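Local coordinates for hypothetical protein PH1313 (Pyrococcus horikoshii, PDB 1VBK) that is of unproven function but, as a THUMP-domain protein resembling the thiamine-biosynthesis enzyme ThiI, probably binds RNA and ATP, at residues A62-L65 / V66-F69; T90-L93 / M94-K98. All coordinates share one frame; numbering follows the deposited sequence.

Both contacts are local, made by side chains and backbone groups a few residues apart, and they follow one another along the chain in adjoining domains. Contact 1 (62-65 with 66-69) lies where helix 58-65 of the ferredoxin-like domain runs out into the loop before strand 71-81; contact 2 (90-93 with 94-98) lies within helix 84-102 of the THUMP domain. Their centres are about 24 Å apart and their nearest atoms about 12 Å, so they do not touch. Strand 71-81 relates them: A62, L65 and V66 of contact 1 pack on I74, while T90, L93 and M94 of contact 2 pack on M78.

Contact 1 of 2, residues A62-L65 / V66-F69; sequences ANVL and VRVF
V64 O accepts a hydrogen bond from R67 N at 3.0 Å, with an N-H...O angle of 161°, near the C-terminal end of helix 58-65 of the ferredoxin-like domain, in a type I beta turn from L65 to V68. The turn is closed by V68 N, which bonds to L65 O at 3.0 Å. The bond from V66 N back to A62 O, overlapping the turn, is weak, bent to 129°.

R67 folds back over V64. Its CG stands beside its own backbone N, and the bend at chi3 (-58°) swings the guanidinium over V64, whose O lies over the centre of one face, 4.1 Å above the plane. R67 NH1 comes 4.1 Å from V64 CG1, while R67 NE and NH1 are hydrogen-bonded to R229 O and Y232 OH. An alanine here is likely to leave R229 O and Y232 OH without these donors and open a gap over V64, weakening the link to the chain around 229-232.

On the side facing helix 19-36, L65 and V68 lie side by side; V68 also touches L26 and A33. The branches meet where L65 CD2 rests 3.9 Å from V68 CG2.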
ATOM      1  N   ALA A  62      -4.949  -2.883 -31.942  1.00 21.47           N
ATOM      2  CA  ALA A  62      -5.848  -3.882 -31.378  1.00 22.65           C
ATOM      3  C   ALA A  62      -5.110  -5.141 -30.925  1.00 24.69           C
ATOM      4  O   ALA A  62      -5.400  -5.690 -29.860  1.00 23.26           O
ATOM      5  CB  ALA A  62      -6.932  -4.239 -32.396  1.00 22.56           C
ATOM      6  N   ASN A  63      -4.153  -5.596 -31.727  1.00 25.21           N
ATOM      7  CA  ASN A  63      -3.398  -6.795 -31.388  1.00 27.08           C
ATOM      8  C   ASN A  63      -2.532  -6.625 -30.144  1.00 25.81           C
ATOM      9  O   ASN A  63      -2.270  -7.594 -29.438  1.00 25.68           O
ATOM     10  CB  ASN A  63      -2.544  -7.239 -32.576  1.00 30.13           C
ATOM     11  CG  ASN A  63      -3.364  -7.923 -33.655  1.00 32.70           C
ATOM     12  OD1 ASN A  63      -2.860  -8.227 -34.737  1.00 36.88           O
ATOM     13  ND2 ASN A  63      -4.637  -8.181 -33.360  1.00 31.94           N
ATOM     14  N   VAL A  64      -2.085  -5.401 -29.882  1.00 23.70           N
ATOM     15  CA  VAL A  64      -1.278  -5.126 -28.695  1.00 22.28           C
ATOM     16  C   VAL A  64      -2.206  -5.037 -27.482  1.00 20.92           C
ATOM     17  O   VAL A  64      -1.943  -5.627 -26.438  1.00 19.97           O
ATOM     18  CB  VAL A  64      -0.533  -3.773 -28.814  1.00 23.97           C
ATOM     19  CG1 VAL A  64       0.031  -3.361 -27.459  1.00 23.42           C
ATOM     20  CG2 VAL A  64       0.587  -3.879 -29.848  1.00 24.23           C
ATOM     21  N   LEU A  65      -3.302  -4.300 -27.641  1.00 19.80           N
ATOM     22  CA  LEU A  65      -4.254  -4.096 -26.559  1.00 20.47           C
ATOM     23  C   LEU A  65      -4.887  -5.372 -26.014  1.00 20.10           C
ATOM     24  O   LEU A  65      -5.440  -5.370 -24.913  1.00 19.26           O
ATOM     25  CB  LEU A  65      -5.331  -3.094 -26.992  1.00 17.96           C
ATOM     26  CG  LEU A  65      -4.737  -1.712 -27.304  1.00 20.48           C
ATOM     27  CD1 LEU A  65      -5.849  -0.695 -27.494  1.00 21.47           C
ATOM     28  CD2 LEU A  65      -3.816  -1.273 -26.164  1.00 20.29           C
ATOM     29  N   VAL A  66      -4.816  -6.455 -26.776  1.00 20.29           N
ATOM     30  CA  VAL A  66      -5.356  -7.725 -26.301  1.00 21.19           C
ATOM     31  C   VAL A  66      -4.634  -8.118 -25.009  1.00 20.24           C
ATOM     32  O   VAL A  66      -5.192  -8.814 -24.162  1.00 21.26           O
ATOM     33  CB  VAL A  66      -5.141  -8.865 -27.341  1.00 21.92           C
ATOM     34  CG1 VAL A  66      -5.530 -10.206 -26.735  1.00 25.46           C
ATOM     35  CG2 VAL A  66      -5.973  -8.604 -28.582  1.00 23.71           C
ATOM     36  N   ARG A  67      -3.394  -7.660 -24.856  1.00 20.28           N
ATOM     37  CA  ARG A  67      -2.605  -8.003 -23.671  1.00 20.95           C
ATOM     38  C   ARG A  67      -2.750  -7.053 -22.486  1.00 20.06           C
ATOM     39  O   ARG A  67      -2.013  -7.166 -21.501  1.00 21.44           O
ATOM     40  CB  ARG A  67      -1.124  -8.125 -24.044  1.00 20.08           C
ATOM     41  CG  ARG A  67      -0.835  -9.225 -25.070  1.00 23.09           C
ATOM     42  CD  ARG A  67       0.657  -9.521 -25.153  1.00 20.48           C
ATOM     43  NE  ARG A  67       1.440  -8.337 -25.503  1.00 23.56           N
ATOM     44  CZ  ARG A  67       1.553  -7.845 -26.733  1.00 24.66           C
ATOM     45  NH1 ARG A  67       2.285  -6.761 -26.950  1.00 25.81           N
ATOM     46  NH2 ARG A  67       0.951  -8.445 -27.750  1.00 27.22           N
ATOM     47  N   VAL A  68      -3.701  -6.129 -22.575  1.00 17.86           N
ATOM     48  CA  VAL A  68      -3.943  -5.161 -21.508  1.00 17.37           C
ATOM     49  C   VAL A  68      -5.127  -5.592 -20.639  1.00 18.78           C
ATOM     50  O   VAL A  68      -6.274  -5.601 -21.092  1.00 18.14           O
ATOM     51  CB  VAL A  68      -4.221  -3.762 -22.102  1.00 15.79           C
ATOM     52  CG1 VAL A  68      -4.562  -2.763 -20.992  1.00 17.53           C
ATOM     53  CG2 VAL A  68      -2.995  -3.292 -22.880  1.00 17.92           C
ATOM     54  N   PHE A  69      -4.847  -5.946 -19.386  1.00 17.30           N
ATOM     55  CA  PHE A  69      -5.903  -6.391 -18.483  1.00 17.62           C
ATOM     56  C   PHE A  69      -6.951  -5.317 -18.210  1.00 17.39           C
ATOM     57  O   PHE A  69      -6.646  -4.126 -18.183  1.00 16.98           O
ATOM     58  CB  PHE A  69      -5.296  -6.882 -17.166  1.00 18.40           C
ATOM     59  CG  PHE A  69      -4.374  -8.059 -17.326  1.00 18.48           C
ATOM     60  CD1 PHE A  69      -4.815  -9.223 -17.951  1.00 19.52           C
ATOM     61  CD2 PHE A  69      -3.063  -8.005 -16.856  1.00 19.78           C
ATOM     62  CE1 PHE A  69      -3.966 -10.319 -18.109  1.00 20.85           C
ATOM     63  CE2 PHE A  69      -2.201  -9.099 -17.008  1.00 18.72           C
ATOM     64  CZ  PHE A  69      -2.655 -10.257 -17.637  1.00 19.27           C
TER

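Contact 2 of 2, residues T90-L93 / M94-K98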
ATOM      1  N   THR A  90     -20.803   2.838 -45.248  1.00 19.13           N
ATOM      2  CA  THR A  90     -19.622   2.326 -44.558  1.00 18.67           C
ATOM      3  C   THR A  90     -19.862   0.879 -44.140  1.00 17.24           C
ATOM      4  O   THR A  90     -18.965   0.046 -44.213  1.00 16.34           O
ATOM      5  CB  THR A  90     -19.276   3.154 -43.307  1.00 20.80           C
ATOM      6  OG1 THR A  90     -19.123   4.530 -43.671  1.00 23.21           O
ATOM      7  CG2 THR A  90     -17.959   2.660 -42.695  1.00 20.16           C
ATOM      8  N   ALA A  91     -21.081   0.583 -43.699  1.00 15.93           N
ATOM      9  CA  ALA A  91     -21.422  -0.775 -43.292  1.00 15.63           C
ATOM     10  C   ALA A  91     -21.258  -1.738 -44.475  1.00 16.22           C
ATOM     11  O   ALA A  91     -20.710  -2.829 -44.317  1.00 15.15           O
ATOM     12  CB  ALA A  91     -22.847  -0.821 -42.767  1.00 14.48           C
ATOM     13  N   LEU A  92     -21.726  -1.333 -45.655  1.00 15.42           N
ATOM     14  CA  LEU A  92     -21.613  -2.175 -46.848  1.00 16.60           C
ATOM     15  C   LEU A  92     -20.149  -2.339 -47.260  1.00 15.94           C
ATOM     16  O   LEU A  92     -19.717  -3.428 -47.641  1.00 13.61           O
ATOM     17  CB  LEU A  92     -22.425  -1.578 -48.006  1.00 15.92           C
ATOM     18  CG  LEU A  92     -22.448  -2.337 -49.339  1.00 16.30           C
ATOM     19  CD1 LEU A  92     -22.925  -3.768 -49.125  1.00 17.83           C
ATOM     20  CD2 LEU A  92     -23.370  -1.612 -50.315  1.00 16.45           C
ATOM     21  N   LEU A  93     -19.386  -1.258 -47.165  1.00 16.21           N
ATOM     22  CA  LEU A  93     -17.969  -1.292 -47.513  1.00 18.28           C
ATOM     23  C   LEU A  93     -17.222  -2.301 -46.641  1.00 17.51           C
ATOM     24  O   LEU A  93     -16.430  -3.117 -47.131  1.00 17.52           O
ATOM     25  CB  LEU A  93     -17.357   0.097 -47.324  1.00 22.57           C
ATOM     26  CG  LEU A  93     -15.869   0.245 -47.650  1.00 27.34           C
ATOM     27  CD1 LEU A  93     -15.668   0.144 -49.157  1.00 30.06           C
ATOM     28  CD2 LEU A  93     -15.363   1.594 -47.142  1.00 31.65           C
ATOM     29  N   MET A  94     -17.472  -2.245 -45.340  1.00 15.76           N
ATOM     30  CA  MET A  94     -16.816  -3.157 -44.419  1.00 18.10           C
ATOM     31  C   MET A  94     -17.336  -4.582 -44.552  1.00 15.91           C
ATOM     32  O   MET A  94     -16.596  -5.540 -44.351  1.00 12.89           O
ATOM     33  CB  MET A  94     -16.977  -2.647 -42.992  1.00 18.58           C
ATOM     34  CG  MET A  94     -16.297  -1.301 -42.818  1.00 25.33           C
ATOM     35  SD  MET A  94     -16.061  -0.838 -41.130  1.00 30.47           S
ATOM     36  CE  MET A  94     -14.708  -1.994 -40.679  1.00 24.61           C
ATOM     37  N   PHE A  95     -18.611  -4.716 -44.892  1.00 16.31           N
ATOM     38  CA  PHE A  95     -19.205  -6.034 -45.067  1.00 15.94           C
ATOM     39  C   PHE A  95     -18.525  -6.718 -46.243  1.00 16.16           C
ATOM     40  O   PHE A  95     -18.166  -7.894 -46.168  1.00 15.48           O
ATOM     41  CB  PHE A  95     -20.709  -5.910 -45.336  1.00 14.91           C
ATOM     42  CG  PHE A  95     -21.383  -7.221 -45.655  1.00 15.73           C
ATOM     43  CD1 PHE A  95     -21.331  -7.756 -46.942  1.00 17.04           C
ATOM     44  CD2 PHE A  95     -22.057  -7.926 -44.665  1.00 15.76           C
ATOM     45  CE1 PHE A  95     -21.944  -8.980 -47.239  1.00 15.85           C
ATOM     46  CE2 PHE A  95     -22.673  -9.145 -44.946  1.00 15.03           C
ATOM     47  CZ  PHE A  95     -22.615  -9.674 -46.239  1.00 14.15           C
ATOM     48  N   ARG A  96     -18.347  -5.973 -47.330  1.00 16.33           N
ATOM     49  CA  ARG A  96     -17.715  -6.524 -48.521  1.00 17.00           C
ATOM     50  C   ARG A  96     -16.274  -6.934 -48.262  1.00 18.32           C
ATOM     51  O   ARG A  96     -15.828  -7.982 -48.733  1.00 16.66           O
ATOM     52  CB  ARG A  96     -17.820  -5.522 -49.675  1.00 15.30           C
ATOM     53  CG  ARG A  96     -19.224  -5.504 -50.264  1.00 14.78           C
ATOM     54  CD  ARG A  96     -19.492  -4.346 -51.203  1.00 17.66           C
ATOM     55  NE  ARG A  96     -20.737  -4.568 -51.938  1.00 19.17           N
ATOM     56  CZ  ARG A  96     -21.327  -3.670 -52.720  1.00 18.05           C
ATOM     57  NH1 ARG A  96     -20.793  -2.468 -52.876  1.00 18.39           N
ATOM     58  NH2 ARG A  96     -22.448  -3.985 -53.359  1.00 18.33           N
ATOM     59  N   LYS A  97     -15.554  -6.132 -47.487  1.00 19.22           N
ATOM     60  CA  LYS A  97     -14.173  -6.463 -47.175  1.00 20.76           C
ATOM     61  C   LYS A  97     -14.127  -7.780 -46.408  1.00 20.67           C
ATOM     62  O   LYS A  97     -13.326  -8.660 -46.713  1.00 18.59           O
ATOM     63  CB  LYS A  97     -13.523  -5.356 -46.341  1.00 22.37           C
ATOM     64  CG  LYS A  97     -12.123  -5.717 -45.871  1.00 29.23           C
ATOM     65  CD  LYS A  97     -11.394  -4.527 -45.260  1.00 34.51           C
ATOM     66  CE  LYS A  97     -10.052  -4.960 -44.688  1.00 37.61           C
ATOM     67  NZ  LYS A  97      -9.247  -5.713 -45.698  1.00 38.34           N
ATOM     68  N   LYS A  98     -14.999  -7.914 -45.413  1.00 19.24           N
ATOM     69  CA  LYS A  98     -15.041  -9.129 -44.616  1.00 18.96           C
ATOM     70  C   LYS A  98     -15.533 -10.315 -45.443  1.00 19.59           C
ATOM     71  O   LYS A  98     -14.992 -11.418 -45.339  1.00 18.78           O
ATOM     72  CB  LYS A  98     -15.949  -8.926 -43.405  1.00 19.90           C
ATOM     73  CG  LYS A  98     -16.090 -10.149 -42.503  1.00 20.21           C
ATOM     74  CD  LYS A  98     -14.805 -10.481 -41.763  1.00 21.14           C
ATOM     75  CE  LYS A  98     -15.057 -11.597 -40.758  1.00 23.67           C
ATOM     76  NZ  LYS A  98     -13.849 -11.919 -39.954  1.00 28.47           N
TER
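M94 N donates to T90 O at 3.0 Å, with an N-H...O angle of 165°, the first of four regular i to i+4 bonds that join 90-93 to 94-98 within helix 84-102 of the THUMP domain. The oxygens of the next three residues are taken in turn. A91 O receives F95 N, and L92 O receives R96 N at 2.9 Å. The bond from K97 N to L93 O is longer, at 3.2 Å. K98 N continues the series to M94 O. The hydroxyl of T90 also has a partner, being hydrogen-bonded to K86 O a turn earlier. M94 CG passes 3.3 Å from T90 O, and M94 SD lies 4.3 Å from T90 CG2.

L92 and R96, one helical turn apart, make the closest side-chain contact. With CG anti to its backbone N (chi1 -179°), L92 extends outward from the helix and sets CG and its two methyls beneath the R96 guanidinium. L92 CD2 lies 3.6 Å from the plane of that group, offset toward the rim, and L92 CD1 lies 3.7 Å from R96 NE. The extended R96 chain runs past L92 O, which brings NE and the guanidinium, rather than the early methylenes, over the leucine. The polar end is held by other residues: R96 NE forms a salt bridge with E139 OE2, and R96 NH2 donates to N138 O. Apolar cover on one face and two anchored nitrogens probably restrict rotation of the group.

The helix packs on strands of the mixed sheet and on helix 124-138. T90, L93 and M94 rest on M78 of strand 71-81, and A91 and F95 reach I152 of strand 150-157. A91, L92 and F95 touch V131, Y134 and I135 of helix 124-138, and the F95 ring meets F109 of strand 108-115 edge-to-face.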